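Local coordinates for microcompartments protein (Desulfitobacterium hafniense, PDB 3NWG) that probably serves as a shell protein of a bacterial microcompartment, built from two BMC domains in tandem within one chain, at residues Ala34-Val37 against Lys41-Val44. Numbering follows the deposited sequence.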
loop_
_atom_site.group_PDB
_atom_site.type_symbol
_atom_site.label_atom_id
_atom_site.label_comp_id
_atom_site.label_asym_id
_atom_site.label_seq_id
_atom_site.Cartn_x
_atom_site.Cartn_y
_atom_site.Cartn_z
ATOM N N ALA A 34 -10.814 13.262 -9.305
ATOM C CA ALA A 34 -10.400 13.275 -10.697
ATOM C C ALA A 34 -9.654 11.966 -10.948
ATOM O O ALA A 34 -8.520 11.773 -10.464
ATOM C CB ALA A 34 -9.510 14.463 -10.978
ATOM N N LYS A 35 -10.290 11.050 -11.674
ATOM C CA LYS A 35 -9.722 9.716 -11.814
ATOM C C LYS A 35 -10.312 8.924 -12.972
ATOM O O LYS A 35 -11.452 9.146 -13.363
ATOM C CB LYS A 35 -9.861 8.935 -10.498
ATOM C CG LYS A 35 -11.296 8.567 -10.100
ATOM C CD LYS A 35 -11.285 7.629 -8.914
ATOM C CE LYS A 35 -12.569 6.838 -8.816
ATOM N NZ LYS A 35 -12.312 5.544 -8.106
ATOM N N PRO A 36 -9.520 7.999 -13.535
ATOM C CA PRO A 36 -10.049 7.097 -14.540
ATOM C C PRO A 36 -10.975 6.101 -13.872
ATOM O O PRO A 36 -10.632 5.567 -12.826
ATOM C CB PRO A 36 -8.800 6.378 -15.065
ATOM C CG PRO A 36 -7.639 7.178 -14.595
ATOM C CD PRO A 36 -8.075 7.793 -13.322
ATOM N N VAL A 37 -12.155 5.886 -14.441
ATOM C CA VAL A 37 -13.027 4.822 -13.946
ATOM C C VAL A 37 -13.132 3.722 -15.006
ATOM O O VAL A 37 -12.202 3.571 -15.813
ATOM C CB VAL A 37 -14.409 5.331 -13.396
ATOM C CG1 VAL A 37 -14.208 6.443 -12.362
ATOM C CG2 VAL A 37 -15.364 5.749 -14.505
ATOM N N LYS A 41 -13.420 5.717 -19.303
ATOM C CA LYS A 41 -13.876 6.959 -18.677
ATOM C C LYS A 41 -12.883 7.629 -17.750
ATOM O O LYS A 41 -12.090 6.973 -17.082
ATOM C CB LYS A 41 -15.155 6.703 -17.879
ATOM C CG LYS A 41 -16.432 6.701 -18.692
ATOM C CD LYS A 41 -17.511 5.774 -18.080
ATOM C CE LYS A 41 -18.203 6.366 -16.847
ATOM N NZ LYS A 41 -19.227 5.432 -16.283
ATOM N N TYR A 42 -12.957 8.952 -17.725
ATOM C CA TYR A 42 -12.325 9.758 -16.712
ATOM C C TYR A 42 -13.431 10.607 -16.115
ATOM O O TYR A 42 -14.286 11.135 -16.836
ATOM C CB TYR A 42 -11.274 10.649 -17.338
ATOM C CG TYR A 42 -10.314 11.248 -16.337
ATOM C CD1 TYR A 42 -9.189 10.543 -15.926
ATOM C CD2 TYR A 42 -10.523 12.526 -15.808
ATOM C CE1 TYR A 42 -8.303 11.080 -15.020
ATOM C CE2 TYR A 42 -9.639 13.074 -14.902
ATOM C CZ TYR A 42 -8.527 12.340 -14.511
ATOM O OH TYR A 42 -7.628 12.861 -13.609
ATOM N N ILE A 43 -13.435 10.722 -14.797
ATOM C CA ILE A 43 -14.476 11.481 -14.140
ATOM C C ILE A 43 -13.880 12.614 -13.328
ATOM O O ILE A 43 -12.791 12.483 -12.756
ATOM C CB ILE A 43 -15.420 10.586 -13.260
ATOM C CG1 ILE A 43 -14.766 10.178 -11.932
ATOM C CG2 ILE A 43 -15.923 9.372 -14.025
ATOM C CD1 ILE A 43 -15.400 10.862 -10.724
ATOM N N VAL A 44 -14.595 13.733 -13.304
ATOM C CA VAL A 44 -14.211 14.848 -12.457
ATOM C C VAL A 44 -15.397 15.249 -11.620
ATOM O O VAL A 44 -16.506 15.439 -12.127
ATOM C CB VAL A 44 -13.666 16.064 -13.266
ATOM C CG1 VAL A 44 -13.187 17.166 -12.345
ATOM C CG2 VAL A 44 -12.532 15.628 -14.192
#
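K35 and I43 form the hydrogen-bonded pair near the turn end of an antiparallel β hairpin, strands 29-36 and 42-48, in the first BMC domain. K35 N donates to I43 O at 3.1 Å, within the carbonyl plane, and I43 N returns a nearly straight bond to K35 O (2.9 Å, 169° at the hydrogen). Two residues toward the turn, V37 N reaches K41 O at 2.9 Å from well above the carbonyl plane, as the ladder gives way to the connecting loop. P36, lacking an N-H, sits in a non-hydrogen-bonded pair with Y42, where its CA approaches K41 O at 3.3 Å.

On the face bearing A34, P36, Y42 and V44, the Y42 ring lies back along the neighbouring strand. CG stands anti to the backbone N (chi1 -164°), carrying one ring face over the K35 carbonyl carbon, 3.5 Å from the ring plane. P36 runs alongside, its CD 3.7 Å from Y42 CE1, while A34 CB nears the phenol end; Y42 also packs on I17 of helix 13-26, and a glycerol, probably from the crystallisation liquor, is modelled doubtfully close to its OH. With an alanine here, the K35-P36 peptide and the P36 ring would probably lose their aromatic cover.

The opposite face carries K35 and I43, and K35 NZ hydrogen-bonds I128 O, linking the hairpin to the second half of the chain. Nearer the turn, V37 crosses I43 at about a right angle, and its CG2 touches both I43 CG2 and K41 CB, 3.5 Å from the latter.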